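Local coordinates for protein CD180 antigen (Mus musculus, PDB 3T6Q) that may cooperate with MD-1 and TLR4 in the innate immune response of B cells to bacterial lipopolysaccharide, leading to NF-kappa-B activation, at residues Asn25-Pro28 with Gly29-Asn33; Leu38-Phe42 with Asn43-Thr47; Phe95-Glu98 with Thr99-Ser102; Leu110-Gln114 with Thr115-Ser119; Cys587-Pro591 with Leu592-Val596. All blocks are in the same frame, centred on the assembly; numbering follows the deposited sequence.

Each leucine-rich repeat follows its short strand with turns, and these five contacts show how chemistry follows place. Contacts 2 and 4 are buried equivalents in repeats 1 and 4: each follows a strand of the same series and sets a phenylalanine beside a polar side chain, an asparagine in one and a threonine in the other. Contact 3, partly buried, uses two overlapping beta turns and touches contact 4 through M96 and F112. The remaining two belong to the terminal caps. Contact 1, partly buried, is a proline turn packed against contact 2, whereas contact 5 lies at the surface about 38 Å from contact 1, centre to centre, and relies on an arginine and backbone hydrogen bonds.

Contact 1 of 5, residues Asn25-Pro28 with Gly29-Asn33; sequences NEIP and GTLPN. With NAG (2-acetamido-2-deoxy-beta-D-glucopyranose), chain Q.
L31 folds back onto P28 and I27, a compact example of how a beta turn brings apolar side chains together. The turn is of type I, runs from P28 to L31, and is closed by L31 N donating to P28 O at 3.2 Å, with the donor well above the carbonyl plane. The L31 side chain then leads inward. Its CB lies 3.7 Å from P28 O, and CG keeps beside the same oxygen while drawing near the proline ring, 4.2 Å from P28 CD. With CG anti to the carbonyl carbon (chi1 -64°) and the chain extended beyond it, the CD1 branch is carried into the angle between two residues: L31 CD1 stands 3.8 Å from P28 CD. The same methyl reaches I27 CG2 at 3.6 Å, the two side chains crossing at about a right angle. A water accepts from G29 N at 3.0 Å and donates only weakly to E26 OE1. N33, beyond the turn, carries a sugar joined through its ND2 to NAG C1. The turn belongs to the N-terminal LRRNT cap, in the loop between strands 16-18 and 37-39. L31 packs on Y17 of the first strand and L38 of the second, while I27 rests on F53 and L56, and R55 bonds to L31 O and N33 OD1.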
loop_
_atom_site.group_PDB
_atom_site.type_symbol
_atom_site.label_atom_id
_atom_site.label_comp_id
_atom_site.label_asym_id
_atom_site.label_seq_id
_atom_site.Cartn_x
_atom_site.Cartn_y
_atom_site.Cartn_z
ATOM N N ASN A 25 17.360 -18.850 2.157
ATOM C CA ASN A 25 16.623 -19.016 0.901
ATOM C C ASN A 25 15.860 -20.323 0.849
ATOM O O ASN A 25 15.133 -20.576 -0.101
ATOM C CB ASN A 25 17.562 -18.963 -0.304
ATOM C CG ASN A 25 18.330 -17.661 -0.394
ATOM O OD1 ASN A 25 17.754 -16.583 -0.309
ATOM N ND2 ASN A 25 19.639 -17.758 -0.594
ATOM N N GLU A 26 15.966 -21.123 1.900
ATOM C CA GLU A 26 15.222 -22.387 1.974
ATOM C C GLU A 26 15.215 -22.832 3.419
ATOM O O GLU A 26 16.003 -22.343 4.230
ATOM C CB GLU A 26 15.901 -23.462 1.108
ATOM C CG GLU A 26 17.328 -23.764 1.537
ATOM C CD GLU A 26 18.034 -24.770 0.627
ATOM O OE1 GLU A 26 18.871 -25.546 1.142
ATOM O OE2 GLU A 26 17.760 -24.795 -0.599
ATOM N N ILE A 27 14.364 -23.792 3.748
ATOM C CA ILE A 27 14.362 -24.330 5.107
ATOM C C ILE A 27 15.629 -25.154 5.331
ATOM O O ILE A 27 15.940 -26.008 4.518
ATOM C CB ILE A 27 13.107 -25.189 5.333
ATOM C CG1 ILE A 27 11.904 -24.278 5.422
ATOM C CG2 ILE A 27 13.223 -26.025 6.607
ATOM C CD1 ILE A 27 10.623 -25.014 5.168
ATOM N N PRO A 28 16.375 -24.890 6.418
ATOM C CA PRO A 28 17.630 -25.615 6.586
ATOM C C PRO A 28 17.431 -27.125 6.716
ATOM O O PRO A 28 16.466 -27.594 7.342
ATOM C CB PRO A 28 18.192 -25.031 7.875
ATOM C CG PRO A 28 17.667 -23.631 7.881
ATOM C CD PRO A 28 16.267 -23.774 7.373
ATOM N N GLY A 29 18.331 -27.882 6.099
ATOM C CA GLY A 29 18.231 -29.335 6.123
ATOM C C GLY A 29 18.398 -29.882 7.525
ATOM O O GLY A 29 17.908 -30.956 7.824
ATOM N N THR A 30 19.070 -29.133 8.394
ATOM C CA THR A 30 19.260 -29.559 9.780
ATOM C C THR A 30 18.035 -29.432 10.702
ATOM O O THR A 30 18.108 -29.855 11.856
ATOM C CB THR A 30 20.438 -28.816 10.452
ATOM O OG1 THR A 30 20.220 -27.403 10.387
ATOM C CG2 THR A 30 21.764 -29.157 9.772
ATOM N N LEU A 31 16.927 -28.847 10.236
ATOM C CA LEU A 31 15.716 -28.737 11.096
ATOM C C LEU A 31 14.981 -30.048 11.084
ATOM O O LEU A 31 14.666 -30.556 10.000
ATOM C CB LEU A 31 14.739 -27.632 10.641
ATOM C CG LEU A 31 15.132 -26.148 10.645
ATOM C CD1 LEU A 31 13.987 -25.336 10.034
ATOM C CD2 LEU A 31 15.478 -25.636 12.037
ATOM N N PRO A 32 14.672 -30.591 12.275
ATOM C CA PRO A 32 14.033 -31.911 12.361
ATOM C C PRO A 32 12.626 -31.945 11.773
ATOM O O PRO A 32 11.917 -30.929 11.761
ATOM C CB PRO A 32 13.999 -32.186 13.876
ATOM C CG PRO A 32 14.017 -30.826 14.500
ATOM C CD PRO A 32 14.936 -30.032 13.616
ATOM N N ASN A 33 12.235 -33.118 11.289
ATOM C CA ASN A 33 10.916 -33.348 10.704
ATOM C C ASN A 33 9.789 -33.163 11.709
ATOM O O ASN A 33 8.622 -32.981 11.340
ATOM C CB ASN A 33 10.850 -34.761 10.123
ATOM C CG ASN A 33 11.652 -34.908 8.839
ATOM O OD1 ASN A 33 11.931 -33.920 8.140
ATOM N ND2 ASN A 33 12.022 -36.154 8.521
HETATM C C1 NAG Q . 12.764 -36.538 7.341
HETATM C C2 NAG Q . 12.949 -38.019 7.722
HETATM C C3 NAG Q . 13.057 -39.008 6.555
HETATM C C4 NAG Q . 12.358 -38.566 5.266
HETATM C C5 NAG Q . 12.422 -37.051 5.079
HETATM C C6 NAG Q . 11.628 -36.574 3.866
HETATM C C7 NAG Q . 14.053 -38.778 9.750
HETATM C C8 NAG Q . 15.344 -38.881 10.515
HETATM N N2 NAG Q . 14.125 -38.179 8.558
HETATM O O3 NAG Q . 12.516 -40.246 6.982
HETATM O O4 NAG Q . 12.974 -39.197 4.170
HETATM O O5 NAG Q . 11.888 -36.454 6.239
HETATM O O6 NAG Q . 10.260 -36.519 4.193
HETATM O O7 NAG Q . 12.999 -39.222 10.220
HETATM O O HOH W 1 20.245 -27.052 3.940
#

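Contact 2 of 5, residues Leu38-Phe42 with Asn43-Thr47; sequences LEFSF and NVLPT
The amide end of N43 lies over one face of the F40 ring, the two planes 48° apart. The torsions of both residues produce this overlap. F40 has CG roughly opposite its backbone nitrogen (chi1 -150°), which brings the ring to the side chains of N43 and L45; N43 places CG beside its own nitrogen (chi1 -71°), returning the amide toward the ring. N43 CB also meets the ring, 3.8 Å from F40 CE1. L45 completes the group: its CD1 approaches obliquely, 3.9 Å from F40 CE1, and the two side chains cross at about a right angle. Between them the backbone bends sharply at F42, where phi is positive, and F42 points away from this interior, making a cation-pi contact with a basic side chain of another protein chain. F40, N43 and L45 are all buried, and their spacing matches the leucine, asparagine and leucine places of the leucine-rich consensus. The turn follows strand 37-39, which is bonded through E39 to the neighbouring strand 16-18 and through L38 to strand 61-63; beyond it the chain enters strand 47-48.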
loop_
_atom_site.group_PDB
_atom_site.type_symbol
_atom_site.label_atom_id
_atom_site.label_comp_id
_atom_site.label_asym_id
_atom_site.label_seq_id
_atom_site.Cartn_x
_atom_site.Cartn_y
_atom_site.Cartn_z
ATOM N N LEU A 38 7.978 -22.843 13.970
ATOM C CA LEU A 38 9.070 -22.304 13.173
ATOM C C LEU A 38 8.925 -20.768 13.013
ATOM O O LEU A 38 7.960 -20.279 12.415
ATOM C CB LEU A 38 9.109 -22.980 11.788
ATOM C CG LEU A 38 10.405 -22.636 11.007
ATOM C CD1 LEU A 38 11.651 -22.962 11.817
ATOM C CD2 LEU A 38 10.465 -23.278 9.630
ATOM N N GLU A 39 9.892 -20.044 13.559
ATOM C CA GLU A 39 9.934 -18.565 13.478
ATOM C C GLU A 39 10.942 -18.288 12.404
ATOM O O GLU A 39 12.157 -18.424 12.611
ATOM C CB GLU A 39 10.408 -18.022 14.836
ATOM C CG GLU A 39 9.636 -18.689 15.975
ATOM C CD GLU A 39 10.034 -18.215 17.357
ATOM O OE1 GLU A 39 11.046 -17.504 17.490
ATOM O OE2 GLU A 39 9.326 -18.563 18.321
ATOM N N PHE A 40 10.450 -17.934 11.230
ATOM C CA PHE A 40 11.323 -17.807 10.082
ATOM C C PHE A 40 11.361 -16.361 9.538
ATOM O O PHE A 40 11.711 -16.152 8.374
ATOM C CB PHE A 40 10.835 -18.802 8.999
ATOM C CG PHE A 40 11.940 -19.330 8.092
ATOM C CD1 PHE A 40 12.073 -18.874 6.786
ATOM C CD2 PHE A 40 12.824 -20.290 8.551
ATOM C CE1 PHE A 40 13.094 -19.357 5.955
ATOM C CE2 PHE A 40 13.843 -20.787 7.737
ATOM C CZ PHE A 40 13.977 -20.316 6.431
ATOM N N SER A 41 10.987 -15.382 10.366
ATOM C CA SER A 41 10.889 -13.998 9.885
ATOM C C SER A 41 12.224 -13.448 9.419
ATOM O O SER A 41 13.281 -13.852 9.902
ATOM C CB SER A 41 10.302 -13.066 10.931
ATOM O OG SER A 41 11.063 -13.080 12.120
ATOM N N PHE A 42 12.143 -12.508 8.487
ATOM C CA PHE A 42 13.301 -11.744 8.011
ATOM C C PHE A 42 14.319 -12.614 7.275
ATOM O O PHE A 42 15.525 -12.383 7.376
ATOM C CB PHE A 42 13.968 -10.939 9.133
ATOM C CG PHE A 42 13.058 -9.886 9.762
ATOM C CD1 PHE A 42 12.438 -10.125 10.974
ATOM C CD2 PHE A 42 12.848 -8.654 9.135
ATOM C CE1 PHE A 42 11.616 -9.168 11.569
ATOM C CE2 PHE A 42 12.042 -7.680 9.733
ATOM C CZ PHE A 42 11.407 -7.947 10.932
ATOM N N ASN A 43 13.830 -13.605 6.539
ATOM C CA ASN A 43 14.703 -14.346 5.640
ATOM C C ASN A 43 14.385 -13.937 4.217
ATOM O O ASN A 43 13.857 -12.816 3.998
ATOM C CB ASN A 43 14.611 -15.858 5.913
ATOM C CG ASN A 43 15.265 -16.233 7.225
ATOM O OD1 ASN A 43 14.598 -16.695 8.178
ATOM N ND2 ASN A 43 16.562 -15.985 7.323
ATOM N N VAL A 44 14.728 -14.778 3.244
ATOM C CA VAL A 44 14.653 -14.360 1.832
ATOM C C VAL A 44 14.094 -15.470 0.951
ATOM O O VAL A 44 14.861 -16.333 0.482
ATOM C CB VAL A 44 16.026 -13.923 1.268
ATOM C CG1 VAL A 44 15.839 -13.327 -0.124
ATOM C CG2 VAL A 44 16.715 -12.915 2.194
ATOM N N LEU A 45 12.786 -15.400 0.678
ATOM C CA LEU A 45 12.045 -16.442 -0.041
ATOM C C LEU A 45 11.209 -15.879 -1.192
ATOM O O LEU A 45 9.989 -15.792 -1.099
ATOM C CB LEU A 45 11.143 -17.213 0.947
ATOM C CG LEU A 45 11.847 -17.856 2.137
ATOM C CD1 LEU A 45 10.741 -18.294 3.085
ATOM C CD2 LEU A 45 12.740 -19.050 1.779
ATOM N N PRO A 46 11.865 -15.503 -2.317
ATOM C CA PRO A 46 11.158 -14.727 -3.335
ATOM C C PRO A 46 9.929 -15.468 -3.859
ATOM O O PRO A 46 8.897 -14.842 -4.130
ATOM C CB PRO A 46 12.250 -14.533 -4.426
ATOM C CG PRO A 46 13.502 -14.502 -3.644
ATOM C CD PRO A 46 13.317 -15.555 -2.576
ATOM N N THR A 47 10.001 -16.798 -3.956
ATOM C CA THR A 47 8.785 -17.570 -4.282
ATOM C C THR A 47 8.724 -18.716 -3.291
ATOM O O THR A 47 9.755 -19.215 -2.880
ATOM C CB THR A 47 8.821 -18.191 -5.703
ATOM O OG1 THR A 47 9.863 -19.161 -5.746
ATOM C CG2 THR A 47 9.074 -17.142 -6.813
#

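Contact 3 of 5, residues Phe95-Glu98 with Thr99-Ser102; sequences FMAE and TALS
A97 O is the polar hub of this turn, accepting from A100 N at 3.1 Å and lying 3.0 Å from a water. The donor A100 N stands above the carbonyl plane, in a type I turn from A97 to A100. That water in turn accepts from L101 N at 3.0 Å, linking this turn to the next, a type I turn from T99 to S102 closed by S102 N and T99 O. Apolar atoms pack beside the turns. M96 is fully extended, its CG anti to the backbone N (chi1 173°), and so spans from one turn residue to the next: M96 CG touches A100 CB at 4.0 Å. Farther out, M96 CE meets L101 CD1 at 3.6 Å, the two side chains crossing at about a right angle. M96 SD also lies against F112 of the following repeat. The polar ends turn elsewhere: T99 OG1 bonds to the backbone of D75, while E98 makes a salt bridge with a basic side chain of another protein chain. Following the short strand 95-96, which pairs in parallel with strand 71-72, these turns belong to the variable, non-concave part of repeat 3, as in other leucine-rich repeats.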
loop_
_atom_site.group_PDB
_atom_site.type_symbol
_atom_site.label_atom_id
_atom_site.label_comp_id
_atom_site.label_asym_id
_atom_site.label_seq_id
_atom_site.Cartn_x
_atom_site.Cartn_y
_atom_site.Cartn_z
ATOM N N PHE A 95 0.833 -12.682 -6.129
ATOM C CA PHE A 95 -0.276 -13.615 -6.386
ATOM C C PHE A 95 -0.193 -14.795 -5.484
ATOM O O PHE A 95 0.881 -15.258 -5.166
ATOM C CB PHE A 95 -0.268 -14.128 -7.849
ATOM C CG PHE A 95 -1.601 -14.693 -8.323
ATOM C CD1 PHE A 95 -2.640 -13.849 -8.698
ATOM C CD2 PHE A 95 -1.792 -16.088 -8.433
ATOM C CE1 PHE A 95 -3.852 -14.369 -9.154
ATOM C CE2 PHE A 95 -2.999 -16.617 -8.887
ATOM C CZ PHE A 95 -4.032 -15.745 -9.244
ATOM N N MET A 96 -1.358 -15.333 -5.154
ATOM C CA MET A 96 -1.424 -16.488 -4.288
ATOM C C MET A 96 -2.375 -17.481 -4.963
ATOM O O MET A 96 -3.531 -17.147 -5.298
ATOM C CB MET A 96 -1.935 -16.040 -2.913
ATOM C CG MET A 96 -2.206 -17.198 -1.974
ATOM S SD MET A 96 -2.627 -16.526 -0.344
ATOM C CE MET A 96 -2.431 -17.985 0.663
ATOM N N ALA A 97 -1.861 -18.680 -5.201
ATOM C CA ALA A 97 -2.597 -19.716 -5.924
ATOM C C ALA A 97 -3.853 -20.208 -5.208
ATOM O O ALA A 97 -3.925 -20.239 -3.970
ATOM C CB ALA A 97 -1.661 -20.869 -6.228
ATOM N N GLU A 98 -4.842 -20.585 -6.005
ATOM C CA GLU A 98 -6.098 -21.188 -5.523
ATOM C C GLU A 98 -5.844 -22.275 -4.478
ATOM O O GLU A 98 -6.526 -22.308 -3.450
ATOM C CB GLU A 98 -6.832 -21.795 -6.723
ATOM C CG GLU A 98 -8.229 -21.312 -7.042
ATOM C CD GLU A 98 -8.586 -19.927 -6.531
ATOM O OE1 GLU A 98 -8.110 -18.890 -7.063
ATOM O OE2 GLU A 98 -9.413 -19.887 -5.604
ATOM N N THR A 99 -4.870 -23.158 -4.740
ATOM C CA THR A 99 -4.578 -24.323 -3.878
ATOM C C THR A 99 -3.452 -24.101 -2.846
ATOM O O THR A 99 -2.982 -25.050 -2.204
ATOM C CB THR A 99 -4.242 -25.587 -4.724
ATOM O OG1 THR A 99 -2.969 -25.422 -5.373
ATOM C CG2 THR A 99 -5.294 -25.833 -5.761
ATOM N N ALA A 100 -2.997 -22.853 -2.691
ATOM C CA ALA A 100 -1.864 -22.587 -1.811
ATOM C C ALA A 100 -2.162 -23.058 -0.397
ATOM O O ALA A 100 -1.285 -23.636 0.273
ATOM C CB ALA A 100 -1.515 -21.093 -1.809
ATOM N N LEU A 101 -3.414 -22.868 0.039
ATOM C CA LEU A 101 -3.819 -23.269 1.400
ATOM C C LEU A 101 -4.643 -24.573 1.453
ATOM O O LEU A 101 -5.481 -24.740 2.346
ATOM C CB LEU A 101 -4.625 -22.126 2.050
ATOM C CG LEU A 101 -3.859 -20.846 2.413
ATOM C CD1 LEU A 101 -4.844 -19.725 2.754
ATOM C CD2 LEU A 101 -2.942 -21.156 3.591
ATOM N N SER A 102 -4.386 -25.500 0.528
ATOM C CA SER A 102 -5.112 -26.783 0.485
ATOM C C SER A 102 -4.758 -27.662 1.685
ATOM O O SER A 102 -5.601 -28.364 2.209
ATOM C CB SER A 102 -4.831 -27.525 -0.841
ATOM O OG SER A 102 -3.445 -27.936 -0.908
HETATM O O HOH W 2 -4.992 -20.608 -1.137
#

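Contact 4 of 5, residues Leu110-Gln114 with Thr115-Ser119; sequences LFFIQ and TGISS
Repeat 4 supplies a variation on the leucine-rich consensus, in which F112, T115 and I117 occupy the places usually taken by leucine, asparagine and leucine after the strand. T115, at the asparagine site, has a hydroxyl that donates a hydrogen bond to the backbone of the residue three before it: T115 OG1 lies 2.9 Å from F112 O, above the carbonyl plane by 44°. The torsion that makes this possible puts OG1 between the backbone N and the carbonyl carbon (chi1 48°), which turns the hydroxyl back toward the strand. The same oxygen approaches the F112 ring obliquely, 3.4 Å from CD1, and the methyl T115 CG2 is beside it at 3.9 Å from F112 CD1. I117 adds a looser apolar touch, its CD1 at 4.4 Å from F112 CD1. L110, two residues before F112, sets CD1 against the edge of the phenylalanine ring, in its plane. Outside the turn, N139 of the next repeat bonds through ND2 to F112 O and through OD1 to T115 N, and Q114 OE1 accepts from the backbone of another protein chain. The chemistry implies that F112 O, the carbonyl of a buried residue, is satisfied twice, by a hydroxyl within the repeat and an amide from its successor, and so is paired beside the apolar packing of F112 and I117.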
loop_
_atom_site.group_PDB
_atom_site.type_symbol
_atom_site.label_atom_id
_atom_site.label_comp_id
_atom_site.label_asym_id
_atom_site.label_seq_id
_atom_site.Cartn_x
_atom_site.Cartn_y
_atom_site.Cartn_z
ATOM N N LEU A 110 -4.821 -16.373 10.717
ATOM C CA LEU A 110 -4.017 -16.061 9.536
ATOM C C LEU A 110 -3.721 -14.565 9.585
ATOM O O LEU A 110 -4.659 -13.769 9.750
ATOM C CB LEU A 110 -4.785 -16.428 8.261
ATOM C CG LEU A 110 -4.187 -16.001 6.903
ATOM C CD1 LEU A 110 -2.847 -16.668 6.708
ATOM C CD2 LEU A 110 -5.091 -16.389 5.748
ATOM N N PHE A 111 -2.439 -14.207 9.464
ATOM C CA PHE A 111 -2.002 -12.783 9.441
ATOM C C PHE A 111 -1.520 -12.439 8.027
ATOM O O PHE A 111 -0.596 -13.077 7.471
ATOM C CB PHE A 111 -0.897 -12.581 10.451
ATOM C CG PHE A 111 -1.340 -12.841 11.886
ATOM C CD1 PHE A 111 -1.673 -11.778 12.737
ATOM C CD2 PHE A 111 -1.544 -14.165 12.352
ATOM C CE1 PHE A 111 -2.077 -12.005 14.062
ATOM C CE2 PHE A 111 -2.001 -14.400 13.670
ATOM C CZ PHE A 111 -2.263 -13.311 14.520
ATOM N N PHE A 112 -2.179 -11.471 7.442
ATOM C CA PHE A 112 -1.889 -11.029 6.072
ATOM C C PHE A 112 -1.713 -9.497 6.087
ATOM O O PHE A 112 -2.118 -8.802 5.169
ATOM C CB PHE A 112 -3.050 -11.431 5.166
ATOM C CG PHE A 112 -2.639 -12.268 3.998
ATOM C CD1 PHE A 112 -2.551 -11.707 2.724
ATOM C CD2 PHE A 112 -2.361 -13.628 4.168
ATOM C CE1 PHE A 112 -2.175 -12.469 1.636
ATOM C CE2 PHE A 112 -2.001 -14.411 3.067
ATOM C CZ PHE A 112 -1.889 -13.821 1.821
ATOM N N ILE A 113 -1.071 -8.998 7.141
ATOM C CA ILE A 113 -0.926 -7.549 7.364
ATOM C C ILE A 113 0.087 -6.943 6.366
ATOM O O ILE A 113 1.155 -7.501 6.115
ATOM C CB ILE A 113 -0.535 -7.304 8.864
ATOM C CG1 ILE A 113 -1.702 -7.683 9.795
ATOM C CG2 ILE A 113 -0.075 -5.853 9.121
ATOM C CD1 ILE A 113 -1.293 -7.935 11.253
ATOM N N GLN A 114 -0.236 -5.760 5.831
ATOM C CA GLN A 114 0.712 -5.025 5.003
ATOM C C GLN A 114 1.347 -5.975 3.972
ATOM O O GLN A 114 2.580 -6.119 3.873
ATOM C CB GLN A 114 1.790 -4.279 5.806
ATOM C CG GLN A 114 2.409 -3.126 4.993
ATOM C CD GLN A 114 3.478 -2.366 5.775
ATOM O OE1 GLN A 114 4.530 -2.921 6.082
ATOM N NE2 GLN A 114 3.214 -1.090 6.078
ATOM N N THR A 115 0.467 -6.591 3.195
ATOM C CA THR A 115 0.859 -7.434 2.060
ATOM C C THR A 115 0.531 -6.753 0.729
ATOM O O THR A 115 0.601 -7.389 -0.339
ATOM C CB THR A 115 0.142 -8.801 2.134
ATOM O OG1 THR A 115 -1.247 -8.549 2.377
ATOM C CG2 THR A 115 0.744 -9.623 3.294
ATOM N N GLY A 116 0.097 -5.503 0.774
ATOM C CA GLY A 116 -0.198 -4.759 -0.446
ATOM C C GLY A 116 -1.534 -5.042 -1.102
ATOM O O GLY A 116 -1.807 -4.538 -2.201
ATOM N N ILE A 117 -2.383 -5.849 -0.466
ATOM C CA ILE A 117 -3.582 -6.342 -1.146
ATOM C C ILE A 117 -4.692 -5.295 -1.133
ATOM O O ILE A 117 -4.801 -4.490 -0.208
ATOM C CB ILE A 117 -4.088 -7.679 -0.546
ATOM C CG1 ILE A 117 -4.585 -7.473 0.886
ATOM C CG2 ILE A 117 -2.948 -8.714 -0.612
ATOM C CD1 ILE A 117 -5.402 -8.665 1.441
ATOM N N SER A 118 -5.542 -5.303 -2.146
ATOM C CA SER A 118 -6.627 -4.331 -2.154
ATOM C C SER A 118 -7.986 -4.998 -1.974
ATOM O O SER A 118 -9.010 -4.329 -1.948
ATOM C CB SER A 118 -6.576 -3.524 -3.438
ATOM O OG SER A 118 -6.666 -4.409 -4.531
ATOM N N SER A 119 -7.981 -6.315 -1.832
ATOM C CA SER A 119 -9.218 -7.085 -1.811
ATOM C C SER A 119 -9.015 -8.381 -1.064
ATOM O O SER A 119 -7.965 -9.006 -1.212
ATOM C CB SER A 119 -9.600 -7.437 -3.255
ATOM O OG SER A 119 -10.960 -7.771 -3.273
#

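Contact 5 of 5, residues Cys587-Pro591 with Leu592-Val596; sequences CENPP and LLRGV
The guanidinium of R594 is flanked on both faces by residues that precede it in the chain. Over one face lies the E588 carboxylate, its plane 14° from that of the guanidinium; E588 OE1 is 3.5 Å from R594 NE, a salt bridge of charge alone because no N-H points at the oxygen. P591 CA lies over the opposite face, offset toward the rim. At the edge, near the plane, stands N589 OD1, its amide turned almost perpendicular to the guanidinium. Two hydrogen bonds run in that plane: R594 NE donates to E588 O at 2.9 Å, the straighter of the two (160°). R594 NH2 reaches the same E588 O at 3.2 Å, so the guanidinium grips one carbonyl oxygen with the side formed by NE and NH2. A bend at chi3 (-53°) turns the arginine tip toward this carbonyl. Backbone bonds hold the rest of the loop: C587 N to V596 O at 2.8 Å and G595 N to C587 O at 2.9 Å. P590 follows a cis peptide bond; P590 O accepts from L593 N at 2.8 Å, and the ring lies beside the L593 side chain. G595 takes the positive-phi position of a type II turn from L593 to V596. C587 is bonded by a disulfide to C561, and this cystine-tied, turn-rich loop is characteristic of the LRRCT cap that closes the C-terminal end of the solenoid.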
loop_
_atom_site.group_PDB
_atom_site.type_symbol
_atom_site.label_atom_id
_atom_site.label_comp_id
_atom_site.label_asym_id
_atom_site.label_seq_id
_atom_site.Cartn_x
_atom_site.Cartn_y
_atom_site.Cartn_z
ATOM N N CYS A 587 31.819 -20.497 38.969
ATOM C CA CYS A 587 32.913 -20.373 39.909
ATOM C C CYS A 587 33.508 -18.963 39.815
ATOM O O CYS A 587 33.588 -18.372 38.734
ATOM C CB CYS A 587 34.000 -21.366 39.558
ATOM S SG CYS A 587 33.593 -23.127 39.516
ATOM N N GLU A 588 33.936 -18.437 40.951
ATOM C CA GLU A 588 34.682 -17.195 40.986
ATOM C C GLU A 588 36.154 -17.486 41.353
ATOM O O GLU A 588 37.055 -16.751 40.961
ATOM C CB GLU A 588 34.046 -16.215 41.959
ATOM C CG GLU A 588 34.822 -14.954 42.265
ATOM C CD GLU A 588 35.061 -14.073 41.041
ATOM O OE1 GLU A 588 35.940 -13.183 41.102
ATOM O OE2 GLU A 588 34.389 -14.274 40.019
ATOM N N ASN A 589 36.389 -18.538 42.122
ATOM C CA ASN A 589 37.750 -18.975 42.430
ATOM C C ASN A 589 37.815 -20.488 42.331
ATOM O O ASN A 589 36.808 -21.154 42.600
ATOM C CB ASN A 589 38.180 -18.519 43.852
ATOM C CG ASN A 589 38.473 -17.039 43.912
ATOM O OD1 ASN A 589 39.540 -16.596 43.501
ATOM N ND2 ASN A 589 37.522 -16.261 44.402
ATOM N N PRO A 590 38.994 -21.047 41.968
ATOM C CA PRO A 590 40.276 -20.380 41.629
ATOM C C PRO A 590 40.229 -19.641 40.289
ATOM O O PRO A 590 39.345 -19.907 39.480
ATOM C CB PRO A 590 41.265 -21.562 41.540
ATOM C CG PRO A 590 40.436 -22.776 41.267
ATOM C CD PRO A 590 39.137 -22.511 41.999
ATOM N N PRO A 591 41.193 -18.726 40.032
ATOM C CA PRO A 591 41.227 -18.021 38.751
ATOM C C PRO A 591 41.132 -18.956 37.550
ATOM O O PRO A 591 40.459 -18.613 36.593
ATOM C CB PRO A 591 42.571 -17.271 38.793
ATOM C CG PRO A 591 42.753 -16.991 40.246
ATOM C CD PRO A 591 42.259 -18.246 40.932
ATOM N N LEU A 592 41.723 -20.150 37.632
ATOM C CA LEU A 592 41.665 -21.117 36.526
ATOM C C LEU A 592 40.224 -21.491 36.167
ATOM O O LEU A 592 39.907 -21.716 34.997
ATOM C CB LEU A 592 42.453 -22.402 36.856
ATOM C CG LEU A 592 42.603 -23.435 35.729
ATOM C CD1 LEU A 592 43.424 -22.851 34.579
ATOM C CD2 LEU A 592 43.178 -24.773 36.224
ATOM N N LEU A 593 39.365 -21.583 37.179
ATOM C CA LEU A 593 37.960 -21.984 36.971
ATOM C C LEU A 593 36.957 -20.823 36.945
ATOM O O LEU A 593 35.745 -21.057 36.909
ATOM C CB LEU A 593 37.554 -23.040 38.023
ATOM C CG LEU A 593 38.315 -24.364 38.090
ATOM C CD1 LEU A 593 37.801 -25.242 39.228
ATOM C CD2 LEU A 593 38.269 -25.129 36.778
ATOM N N ARG A 594 37.440 -19.578 36.899
ATOM C CA ARG A 594 36.561 -18.423 36.954
ATOM C C ARG A 594 35.647 -18.393 35.728
ATOM O O ARG A 594 36.130 -18.460 34.601
ATOM C CB ARG A 594 37.369 -17.122 37.037
ATOM C CG ARG A 594 36.515 -15.862 37.048
ATOM C CD ARG A 594 37.321 -14.657 37.529
ATOM N NE ARG A 594 37.942 -14.960 38.824
ATOM C CZ ARG A 594 39.095 -14.464 39.268
ATOM N NH1 ARG A 594 39.793 -13.603 38.530
ATOM N NH2 ARG A 594 39.563 -14.844 40.456
ATOM N N GLY A 595 34.334 -18.281 35.937
ATOM C CA GLY A 595 33.402 -18.248 34.807
ATOM C C GLY A 595 33.000 -19.633 34.349
ATOM O O GLY A 595 32.150 -19.751 33.503
ATOM N N VAL A 596 33.578 -20.687 34.915
ATOM C CA VAL A 596 33.158 -22.074 34.631
ATOM C C VAL A 596 31.907 -22.406 35.465
ATOM O O VAL A 596 31.855 -22.111 36.658
ATOM C CB VAL A 596 34.297 -23.098 34.938
ATOM C CG1 VAL A 596 33.858 -24.530 34.715
ATOM C CG2 VAL A 596 35.555 -22.799 34.108
#